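PDB 5HAB: ribonuclease J from Methanolobus psychrophilus R15, which probably degrades RNA as an exoribonuclease of the beta-CASP group within the metallo-beta-lactamase superfamily. Local coordinates for residues Val101-Ala106 with Asp178-Ala183; Leu107-Ala112 with Val191-Asp196; Asp415-Leu420 with Glu446-Ser451. The protein carries 1 engineered substitution. All blocks are in the same frame, centred on the assembly; numbering follows the deposited sequence.

Interactions 1 and 2 are neighbouring parts of one buried core, their centres about 6 Å apart, and their segments alternate along the chain. Strand 96-102 leads through the short loop 103-106 into helix 107-110, and strands 179-186 and 189-194 are partners in one mixed sheet, so both contacts join the same two regions of the fold beside the bound RNA. Interaction 1 mixes a backbone bond with methyl packing; interaction 2 is almost wholly polar, a meeting of carboxylates and an imidazole. Interaction 3, centred about 23 Å from interaction 1 and about 21 Å from interaction 2, is partly buried, apolar and near other subunits. It ties two helices together; L419 touches F181 of interaction 1.

Interaction 1 (Val101-Ala106 with Asp178-Ala183); sequences VCTHGA and DTVFVA. Engineered in segment 101-106: A106 (natural residue His). With nucleotides of chain D.
T103 and V180 supply the backbone bond: V180 N donates to T103 O over 3.2 Å, with 155° at the hydrogen. The same carbonyl oxygen receives a CA-H...O contact from T179 CA at 3.5 Å.

Apolar contacts flank that bond. T103 CG2 lies 3.9 Å from V182 CG1, the threonine set square across the valine, while V101 CG1 adds a looser touch to V182 CG2. Threonine suits this place because its branches divide the work: with chi1 at 47°, the methyl faces the strand, whereas OG1 is hydrogen-bonded to D54.

H104 and T179 lie alongside. T179 OG1 comes within 3.5 Å of H104 CB, though its hydrogen bond goes to I176 O, and T179 CG2 sits at the edge of the imidazole, 4.0 Å from H104 CD2.

Polar bonds fix the ring's rotation: A106 N donates to H104 ND1 over 3.0 Å, close to the ring plane, and H104 NE2 is bonded to D196. H104 opens the HxHxDH signature of the metallo-beta-lactamase fold. Its second histidine is replaced by the engineered A106, which occupies the N-cap position of helix 107-110, with A106 CB 3.2 Å from OP2 of A3 of chain D.

The T103-V180 bond links the end of strand 96-102, in the seven-stranded sheet, to strand 179-186 of the six-stranded one; V101 reaches strand 166-172, C102 helix 128-138, and V182 strand 189-194.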
loop_
_atom_site.group_PDB
_atom_site.type_symbol
_atom_site.label_atom_id
_atom_site.label_comp_id
_atom_site.label_asym_id
_atom_site.label_seq_id
_atom_site.Cartn_x
_atom_site.Cartn_y
_atom_site.Cartn_z
ATOM N N VAL B 101 15.506 -30.593 19.605
ATOM C CA VAL B 101 15.511 -30.826 18.162
ATOM C C VAL B 101 15.670 -29.511 17.407
ATOM O O VAL B 101 15.038 -28.510 17.740
ATOM C CB VAL B 101 14.240 -31.560 17.702
ATOM C CG1 VAL B 101 14.235 -31.716 16.183
ATOM C CG2 VAL B 101 14.146 -32.926 18.357
ATOM N N CYS B 102 16.551 -29.516 16.410
ATOM C CA CYS B 102 16.676 -28.398 15.486
ATOM C C CYS B 102 16.310 -28.868 14.088
ATOM O O CYS B 102 17.018 -29.684 13.496
ATOM C CB CYS B 102 18.085 -27.825 15.506
ATOM S SG CYS B 102 18.488 -26.964 17.031
ATOM N N THR B 103 15.206 -28.347 13.557
ATOM C CA THR B 103 14.670 -28.859 12.302
ATOM C C THR B 103 15.478 -28.380 11.098
ATOM O O THR B 103 15.400 -28.980 10.027
ATOM C CB THR B 103 13.198 -28.454 12.113
ATOM O OG1 THR B 103 13.048 -27.063 12.413
ATOM C CG2 THR B 103 12.299 -29.269 13.033
ATOM N N HIS B 104 16.255 -27.316 11.277
ATOM C CA HIS B 104 17.252 -26.925 10.275
ATOM C C HIS B 104 18.263 -25.953 10.869
ATOM O O HIS B 104 18.176 -25.593 12.044
ATOM C CB HIS B 104 16.594 -26.311 9.023
ATOM C CG HIS B 104 15.863 -25.027 9.274
ATOM N ND1 HIS B 104 16.484 -23.896 9.757
ATOM C CD2 HIS B 104 14.568 -24.686 9.069
ATOM C CE1 HIS B 104 15.600 -22.921 9.863
ATOM N NE2 HIS B 104 14.429 -23.373 9.449
ATOM N N GLY B 105 19.202 -25.498 10.045
ATOM C CA GLY B 105 20.334 -24.746 10.549
ATOM C C GLY B 105 20.381 -23.248 10.318
ATOM O O GLY B 105 21.436 -22.635 10.493
ATOM N N ALA B 106 19.255 -22.646 9.949
ATOM C CA ALA B 106 19.205 -21.196 9.768
ATOM C C ALA B 106 19.007 -20.528 11.123
ATOM O O ALA B 106 18.567 -21.179 12.074
ATOM C CB ALA B 106 18.094 -20.808 8.807
ATOM N N ASP B 178 18.468 -29.870 3.862
ATOM C CA ASP B 178 18.321 -30.811 4.974
ATOM C C ASP B 178 17.369 -30.290 6.058
ATOM O O ASP B 178 17.737 -30.185 7.230
ATOM C CB ASP B 178 19.689 -31.140 5.582
ATOM C CG ASP B 178 19.881 -32.631 5.822
ATOM O OD1 ASP B 178 18.933 -33.408 5.578
ATOM O OD2 ASP B 178 20.986 -33.029 6.248
ATOM N N THR B 179 16.144 -29.967 5.652
ATOM C CA THR B 179 15.102 -29.538 6.583
ATOM C C THR B 179 14.096 -30.670 6.809
ATOM O O THR B 179 13.761 -31.412 5.876
ATOM C CB THR B 179 14.370 -28.276 6.069
ATOM O OG1 THR B 179 15.312 -27.204 5.921
ATOM C CG2 THR B 179 13.290 -27.841 7.044
ATOM N N VAL B 180 13.630 -30.819 8.049
ATOM C CA VAL B 180 12.720 -31.915 8.380
ATOM C C VAL B 180 11.460 -31.467 9.139
ATOM O O VAL B 180 11.489 -30.508 9.915
ATOM C CB VAL B 180 13.462 -33.000 9.196
ATOM C CG1 VAL B 180 14.577 -33.623 8.369
ATOM C CG2 VAL B 180 14.020 -32.421 10.497
ATOM N N PHE B 181 10.352 -32.161 8.891
ATOM C CA PHE B 181 9.252 -32.226 9.841
ATOM C C PHE B 181 9.713 -33.135 10.966
ATOM O O PHE B 181 10.441 -34.106 10.719
ATOM C CB PHE B 181 7.968 -32.810 9.230
ATOM C CG PHE B 181 7.330 -31.961 8.157
ATOM C CD1 PHE B 181 7.813 -30.707 7.844
ATOM C CD2 PHE B 181 6.214 -32.432 7.478
ATOM C CE1 PHE B 181 7.211 -29.948 6.861
ATOM C CE2 PHE B 181 5.607 -31.677 6.499
ATOM C CZ PHE B 181 6.105 -30.433 6.189
ATOM N N VAL B 182 9.270 -32.870 12.189
ATOM C CA VAL B 182 9.577 -33.812 13.261
ATOM C C VAL B 182 8.288 -34.372 13.848
ATOM O O VAL B 182 7.366 -33.630 14.174
ATOM C CB VAL B 182 10.479 -33.169 14.352
ATOM C CG1 VAL B 182 9.950 -31.821 14.777
ATOM C CG2 VAL B 182 10.598 -34.088 15.559
ATOM N N ALA B 183 8.224 -35.700 13.931
ATOM C CA ALA B 183 7.100 -36.393 14.551
ATOM C C ALA B 183 7.524 -37.008 15.882
ATOM O O ALA B 183 8.439 -37.828 15.941
ATOM C CB ALA B 183 6.547 -37.467 13.622
ATOM P P A D 3 20.102 -16.960 7.889
ATOM O OP1 A D 3 21.244 -17.722 7.319
ATOM O OP2 A D 3 18.962 -17.696 8.487
ATOM O "O5'" A D 3 20.661 -15.959 8.998
ATOM C "C5'" A D 3 21.890 -15.268 8.814
ATOM C "C4'" A D 3 21.679 -13.901 8.212
ATOM O "O4'" A D 3 21.185 -12.972 9.211
ATOM C "C3'" A D 3 22.915 -13.217 7.654
ATOM O "O3'" A D 3 23.264 -13.694 6.367
ATOM C "C2'" A D 3 22.520 -11.744 7.667
ATOM O "O2'" A D 3 21.712 -11.432 6.540
ATOM C "C1'" A D 3 21.647 -11.668 8.923
ATOM N N9 A D 3 22.369 -11.123 10.091
ATOM C C8 A D 3 23.017 -11.785 11.107
ATOM N N7 A D 3 23.554 -10.984 11.999
ATOM C C5 A D 3 23.237 -9.710 11.542
ATOM C C6 A D 3 23.512 -8.417 12.037
ATOM N N6 A D 3 24.203 -8.177 13.155
ATOM N N1 A D 3 23.046 -7.361 11.332
ATOM C C2 A D 3 22.353 -7.591 10.210
ATOM N N3 A D 3 22.030 -8.752 9.648
ATOM C C4 A D 3 22.507 -9.784 10.370
HETATM O O HOH W 1 20.001 -27.617 7.771
#

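Interaction 2 (Leu107-Ala112 with Val191-Asp196). With nucleotides of chain D.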
loop_
_atom_site.group_PDB
_atom_site.type_symbol
_atom_site.label_atom_id
_atom_site.label_comp_id
_atom_site.label_asym_id
_atom_site.label_seq_id
_atom_site.Cartn_x
_atom_site.Cartn_y
_atom_site.Cartn_z
ATOM N N LEU B 107 19.307 -19.232 11.207
ATOM C CA LEU B 107 19.347 -18.530 12.495
ATOM C C LEU B 107 18.008 -18.431 13.221
ATOM O O LEU B 107 17.976 -18.218 14.429
ATOM C CB LEU B 107 19.908 -17.115 12.333
ATOM C CG LEU B 107 21.416 -16.942 12.135
ATOM C CD1 LEU B 107 21.775 -15.471 12.222
ATOM C CD2 LEU B 107 22.195 -17.740 13.162
ATOM N N ASP B 108 16.903 -18.557 12.497
ATOM C CA ASP B 108 15.609 -18.481 13.157
ATOM C C ASP B 108 15.268 -19.835 13.782
ATOM O O ASP B 108 14.210 -19.996 14.387
ATOM C CB ASP B 108 14.516 -18.029 12.182
ATOM C CG ASP B 108 14.150 -19.095 11.178
ATOM O OD1 ASP B 108 15.062 -19.712 10.588
ATOM O OD2 ASP B 108 12.940 -19.320 10.988
ATOM N N HIS B 109 16.181 -20.799 13.653
ATOM C CA HIS B 109 16.039 -22.077 14.343
ATOM C C HIS B 109 17.216 -22.437 15.260
ATOM O O HIS B 109 17.032 -23.152 16.240
ATOM C CB HIS B 109 15.829 -23.205 13.335
ATOM C CG HIS B 109 14.416 -23.335 12.872
ATOM N ND1 HIS B 109 13.950 -24.443 12.198
ATOM C CD2 HIS B 109 13.364 -22.490 12.982
ATOM C CE1 HIS B 109 12.669 -24.274 11.913
ATOM N NE2 HIS B 109 12.291 -23.098 12.378
ATOM N N ILE B 110 18.418 -21.949 14.966
ATOM C CA ILE B 110 19.561 -22.283 15.815
ATOM C C ILE B 110 20.297 -21.054 16.325
ATOM O O ILE B 110 21.291 -21.184 17.032
ATOM C CB ILE B 110 20.557 -23.217 15.094
ATOM C CG1 ILE B 110 21.292 -22.473 13.975
ATOM C CG2 ILE B 110 19.856 -24.468 14.587
ATOM C CD1 ILE B 110 22.513 -23.209 13.462
ATOM N N GLY B 111 19.808 -19.867 15.985
ATOM C CA GLY B 111 20.482 -18.638 16.368
ATOM C C GLY B 111 20.647 -18.406 17.863
ATOM O O GLY B 111 21.560 -17.696 18.283
ATOM N N ALA B 112 19.773 -19.004 18.668
ATOM C CA ALA B 112 19.837 -18.841 20.120
ATOM C C ALA B 112 20.379 -20.090 20.822
ATOM O O ALA B 112 20.458 -20.118 22.049
ATOM C CB ALA B 112 18.468 -18.482 20.680
ATOM N N VAL B 191 2.788 -36.256 17.660
ATOM C CA VAL B 191 2.739 -34.805 17.583
ATOM C C VAL B 191 3.661 -34.351 16.463
ATOM O O VAL B 191 4.854 -34.608 16.498
ATOM C CB VAL B 191 3.127 -34.152 18.912
ATOM C CG1 VAL B 191 3.187 -32.641 18.756
ATOM C CG2 VAL B 191 2.138 -34.537 20.007
ATOM N N VAL B 192 3.109 -33.676 15.463
ATOM C CA VAL B 192 3.896 -33.297 14.299
ATOM C C VAL B 192 4.188 -31.805 14.317
ATOM O O VAL B 192 3.324 -30.984 14.619
ATOM C CB VAL B 192 3.195 -33.706 12.991
ATOM C CG1 VAL B 192 4.014 -33.282 11.789
ATOM C CG2 VAL B 192 2.977 -35.209 12.969
ATOM N N TYR B 193 5.439 -31.483 14.016
ATOM C CA TYR B 193 5.934 -30.125 13.954
ATOM C C TYR B 193 6.448 -29.889 12.539
ATOM O O TYR B 193 7.374 -30.572 12.073
ATOM C CB TYR B 193 7.024 -29.926 15.011
ATOM C CG TYR B 193 7.728 -28.584 15.054
ATOM C CD1 TYR B 193 8.749 -28.284 14.163
ATOM C CD2 TYR B 193 7.409 -27.642 16.025
ATOM C CE1 TYR B 193 9.419 -27.069 14.217
ATOM C CE2 TYR B 193 8.072 -26.427 16.090
ATOM C CZ TYR B 193 9.078 -26.149 15.182
ATOM O OH TYR B 193 9.748 -24.948 15.238
ATOM N N ALA B 194 5.828 -28.926 11.862
ATOM C CA ALA B 194 6.121 -28.632 10.466
ATOM C C ALA B 194 6.244 -27.127 10.270
ATOM O O ALA B 194 5.310 -26.465 9.818
ATOM C CB ALA B 194 5.041 -29.197 9.567
ATOM N N CYS B 195 7.416 -26.598 10.601
ATOM C CA CYS B 195 7.652 -25.163 10.557
ATOM C C CYS B 195 8.885 -24.855 9.709
ATOM O O CYS B 195 9.834 -25.639 9.676
ATOM C CB CYS B 195 7.819 -24.619 11.974
ATOM S SG CYS B 195 6.394 -24.909 13.055
ATOM N N ASP B 196 8.861 -23.707 9.036
ATOM C CA ASP B 196 9.872 -23.347 8.037
ATOM C C ASP B 196 9.958 -24.415 6.960
ATOM O O ASP B 196 10.991 -25.060 6.780
ATOM C CB ASP B 196 11.239 -23.135 8.679
ATOM C CG ASP B 196 11.429 -21.726 9.184
ATOM O OD1 ASP B 196 10.444 -20.965 9.223
ATOM O OD2 ASP B 196 12.571 -21.375 9.533
ATOM P P A D 3 20.102 -16.960 7.889
ATOM O OP1 A D 3 21.244 -17.722 7.319
ATOM O OP2 A D 3 18.962 -17.696 8.487
ATOM O "O5'" A D 3 20.661 -15.959 8.998
ATOM C "C5'" A D 3 21.890 -15.268 8.814
ATOM C "C4'" A D 3 21.679 -13.901 8.212
ATOM O "O4'" A D 3 21.185 -12.972 9.211
ATOM C "C3'" A D 3 22.915 -13.217 7.654
ATOM O "O3'" A D 3 23.264 -13.694 6.367
ATOM C "C2'" A D 3 22.520 -11.744 7.667
ATOM O "O2'" A D 3 21.712 -11.432 6.540
ATOM C "C1'" A D 3 21.647 -11.668 8.923
ATOM N N9 A D 3 22.369 -11.123 10.091
ATOM C C8 A D 3 23.017 -11.785 11.107
ATOM N N7 A D 3 23.554 -10.984 11.999
ATOM C C5 A D 3 23.237 -9.710 11.542
ATOM C C6 A D 3 23.512 -8.417 12.037
ATOM N N6 A D 3 24.203 -8.177 13.155
ATOM N N1 A D 3 23.046 -7.361 11.332
ATOM C C2 A D 3 22.353 -7.591 10.210
ATOM N N3 A D 3 22.030 -8.752 9.648
ATOM C C4 A D 3 22.507 -9.784 10.370
ATOM P P A D 2 13.872 -16.871 7.455
ATOM O OP1 A D 2 12.968 -18.010 7.147
ATOM O OP2 A D 2 14.464 -16.739 8.810
ATOM O "O5'" A D 2 15.049 -16.896 6.378
ATOM C "C5'" A D 2 16.410 -16.872 6.786
ATOM C "C4'" A D 2 17.164 -15.717 6.175
ATOM O "O4'" A D 2 16.293 -14.562 6.063
ATOM C "C3'" A D 2 18.359 -15.217 6.975
ATOM O "O3'" A D 2 19.530 -15.985 6.747
ATOM C "C2'" A D 2 18.485 -13.762 6.538
ATOM O "O2'" A D 2 19.186 -13.661 5.308
ATOM C "C1'" A D 2 17.023 -13.378 6.303
ATOM N N9 A D 2 16.418 -12.679 7.454
ATOM C C8 A D 2 15.343 -13.093 8.203
ATOM N N7 A D 2 15.000 -12.258 9.152
ATOM C C5 A D 2 15.901 -11.213 9.012
ATOM C C6 A D 2 16.065 -10.011 9.724
ATOM N N6 A D 2 15.294 -9.652 10.756
ATOM N N1 A D 2 17.061 -9.185 9.331
ATOM C C2 A D 2 17.831 -9.551 8.295
ATOM N N3 A D 2 17.775 -10.652 7.549
ATOM C C4 A D 2 16.773 -11.450 7.961
#
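H109 and D196 are the closest backbone positions here, yet their CA atoms stand 8.9 Å apart, so no backbone-to-backbone bond forms and side chains make most of the contact. Segment 107-112 carries the short helix 107-110, with G111 N bonded to L107 O; the other is the end of strand 189-194, passing into a loop at C195 and D196, where D196 has positive phi. At the helix start, L107 N donates to OP2 of A3 of chain D over 3.1 Å, the kind of anion site a helix N-terminus offers.

D108 and D196 reach toward each other, their carboxylate planes 28° apart, with D108 OD2 2.5 Å from D196 OD2. The latter oxygen, the partner of H104, also lies over one face of the H109 ring, 3.3 Å from H109 NE2. Ring and carboxylate planes are only 8° apart, and the NE2 bond goes to H432 instead. C195 O meets the ring edge, 3.9 Å from H109 CE1. Carboxylates and imidazoles suit this spot: they are the metal-binding groups of the HxHxDH signature in relatives.

Strand 189-194 lies between strands 179-186 and 222-228, while I110 anchors the helix on helix 128-138.

Interaction 3 (Asp415-Leu420 with Glu446-Ser451); sequences DHWELL and EDAGYS
W417 and A448 fit together as a broad blade against a small knob. The indole projects from helix 413-423 with CG anti to the backbone N (chi1 179°), which carries its six-membered ring across to the end of helix 435-447. There W417 CZ3 lies 3.6 Å from A448 N and 3.7 Å from A448 CB. The ring's rim meets the last turn edge-on, D447 O lying near its plane, 3.7 Å from W417 CH2, and D447 CB comes up against W417 CZ3.

From the side of helix 435-447, the A448 methyl is the bump and the hollow is made by W417 and L420, residues three apart and so nearly one helical turn from each other. A448 CB is 3.8 Å from L420 CD2, so the methyl touches both walls. Alanine suits this place because its single carbon lets the backbone of the helix end come close to the indole.

L420 is in turn a bump beside Y450. The two lie alongside with their ends pointing contrary ways, and L420 CG meets Y450 CE1 at 3.8 Å. The tyrosine hydroxyl is bonded to P425 O, which holds the ring beside the leucine. No hydrogen bond joins the segments: the fit is one of shape. The indole has partners beyond the chain as well, making a cation-pi contact with R400 of the second subunit.

G449 turns the chain from A448 toward Y450. With a positive phi of 104°, easy for glycine, it ends helix 435-447 in a Schellman motif, and G449 N bonds back to E446 O over 3.0 Å. Helices 413-423 and 435-447, joined through strand 427-431, pack together against this outer strand of the six-stranded sheet, consistent with a helical layer of the alpha-beta-beta-alpha sandwich of the metallo-beta-lactamase fold.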
loop_
_atom_site.group_PDB
_atom_site.type_symbol
_atom_site.label_atom_id
_atom_site.label_comp_id
_atom_site.label_asym_id
_atom_site.label_seq_id
_atom_site.Cartn_x
_atom_site.Cartn_y
_atom_site.Cartn_z
ATOM N N ASP B 415 -0.945 -25.163 0.097
ATOM C CA ASP B 415 0.027 -26.105 0.638
ATOM C C ASP B 415 -0.394 -26.528 2.046
ATOM O O ASP B 415 -0.368 -27.715 2.390
ATOM C CB ASP B 415 1.423 -25.486 0.653
ATOM C CG ASP B 415 1.893 -25.092 -0.732
ATOM O OD1 ASP B 415 1.881 -25.960 -1.627
ATOM O OD2 ASP B 415 2.261 -23.912 -0.932
ATOM N N HIS B 416 -0.806 -25.554 2.851
ATOM C CA HIS B 416 -1.320 -25.843 4.187
ATOM C C HIS B 416 -2.609 -26.640 4.126
ATOM O O HIS B 416 -2.843 -27.511 4.958
ATOM C CB HIS B 416 -1.541 -24.553 4.971
ATOM C CG HIS B 416 -0.285 -23.987 5.550
ATOM N ND1 HIS B 416 0.462 -24.662 6.493
ATOM C CD2 HIS B 416 0.359 -22.817 5.323
ATOM C CE1 HIS B 416 1.511 -23.930 6.823
ATOM N NE2 HIS B 416 1.473 -22.806 6.129
ATOM N N TRP B 417 -3.439 -26.335 3.135
ATOM C CA TRP B 417 -4.686 -27.056 2.907
ATOM C C TRP B 417 -4.419 -28.552 2.715
ATOM O O TRP B 417 -5.002 -29.407 3.397
ATOM C CB TRP B 417 -5.402 -26.468 1.688
ATOM C CG TRP B 417 -6.689 -27.123 1.331
ATOM C CD1 TRP B 417 -6.891 -28.064 0.367
ATOM C CD2 TRP B 417 -7.971 -26.856 1.907
ATOM N NE1 TRP B 417 -8.218 -28.415 0.318
ATOM C CE2 TRP B 417 -8.903 -27.689 1.254
ATOM C CE3 TRP B 417 -8.420 -26.004 2.919
ATOM C CZ2 TRP B 417 -10.256 -27.691 1.578
ATOM C CZ3 TRP B 417 -9.767 -26.007 3.238
ATOM C CH2 TRP B 417 -10.667 -26.845 2.571
ATOM N N GLU B 418 -3.507 -28.861 1.800
ATOM C CA GLU B 418 -3.185 -30.250 1.504
ATOM C C GLU B 418 -2.457 -30.936 2.665
ATOM O O GLU B 418 -2.685 -32.119 2.931
ATOM C CB GLU B 418 -2.362 -30.332 0.218
ATOM C CG GLU B 418 -3.144 -29.846 -1.002
ATOM C CD GLU B 418 -2.576 -30.346 -2.314
ATOM O OE1 GLU B 418 -3.205 -30.090 -3.364
ATOM O OE2 GLU B 418 -1.510 -31.001 -2.298
ATOM N N LEU B 419 -1.593 -30.202 3.360
ATOM C CA LEU B 419 -0.935 -30.747 4.549
ATOM C C LEU B 419 -1.986 -31.161 5.578
ATOM O O LEU B 419 -1.916 -32.240 6.174
ATOM C CB LEU B 419 0.031 -29.730 5.161
ATOM C CG LEU B 419 0.706 -30.159 6.470
ATOM C CD1 LEU B 419 1.577 -31.382 6.252
ATOM C CD2 LEU B 419 1.525 -29.029 7.063
ATOM N N LEU B 420 -2.964 -30.284 5.770
ATOM C CA LEU B 420 -4.048 -30.520 6.705
ATOM C C LEU B 420 -4.852 -31.746 6.280
ATOM O O LEU B 420 -5.289 -32.531 7.121
ATOM C CB LEU B 420 -4.943 -29.282 6.787
ATOM C CG LEU B 420 -5.407 -28.825 8.165
ATOM C CD1 LEU B 420 -4.252 -28.883 9.144
ATOM C CD2 LEU B 420 -5.939 -27.408 8.074
ATOM N N GLU B 446 -10.415 -23.182 9.482
ATOM C CA GLU B 446 -11.866 -23.229 9.634
ATOM C C GLU B 446 -12.511 -23.710 8.341
ATOM O O GLU B 446 -13.440 -24.519 8.378
ATOM C CB GLU B 446 -12.431 -21.862 10.032
ATOM C CG GLU B 446 -12.080 -21.435 11.452
ATOM C CD GLU B 446 -12.551 -20.027 11.771
ATOM O OE1 GLU B 446 -12.843 -19.746 12.951
ATOM O OE2 GLU B 446 -12.614 -19.193 10.846
ATOM N N ASP B 447 -12.013 -23.242 7.196
ATOM C CA ASP B 447 -12.518 -23.777 5.925
ATOM C C ASP B 447 -12.292 -25.290 5.833
ATOM O O ASP B 447 -13.066 -25.998 5.200
ATOM C CB ASP B 447 -11.865 -23.086 4.727
ATOM C CG ASP B 447 -12.340 -21.662 4.544
ATOM O OD1 ASP B 447 -13.351 -21.286 5.173
ATOM O OD2 ASP B 447 -11.697 -20.921 3.768
ATOM N N ALA B 448 -11.243 -25.785 6.486
ATOM C CA ALA B 448 -10.908 -27.203 6.421
ATOM C C ALA B 448 -11.690 -28.013 7.455
ATOM O O ALA B 448 -11.481 -29.215 7.590
ATOM C CB ALA B 448 -9.409 -27.410 6.619
ATOM N N GLY B 449 -12.574 -27.353 8.197
ATOM C CA GLY B 449 -13.403 -28.048 9.170
ATOM C C GLY B 449 -13.020 -27.890 10.633
ATOM O O GLY B 449 -13.716 -28.398 11.508
ATOM N N TYR B 450 -11.924 -27.190 10.917
ATOM C CA TYR B 450 -11.497 -27.008 12.307
ATOM C C TYR B 450 -12.234 -25.859 12.985
ATOM O O TYR B 450 -12.774 -24.974 12.323
ATOM C CB TYR B 450 -9.981 -26.808 12.372
ATOM C CG TYR B 450 -9.245 -28.073 12.001
ATOM C CD1 TYR B 450 -9.039 -28.421 10.670
ATOM C CD2 TYR B 450 -8.797 -28.943 12.980
ATOM C CE1 TYR B 450 -8.386 -29.593 10.330
ATOM C CE2 TYR B 450 -8.146 -30.114 12.652
ATOM C CZ TYR B 450 -7.945 -30.436 11.328
ATOM O OH TYR B 450 -7.288 -31.604 11.009
ATOM N N SER B 451 -12.292 -25.908 14.312
ATOM C CA SER B 451 -13.040 -24.928 15.090
ATOM C C SER B 451 -12.174 -24.291 16.182
ATOM O O SER B 451 -11.553 -25.005 16.974
ATOM C CB SER B 451 -14.278 -25.599 15.695
ATOM O OG SER B 451 -14.928 -24.749 16.623
#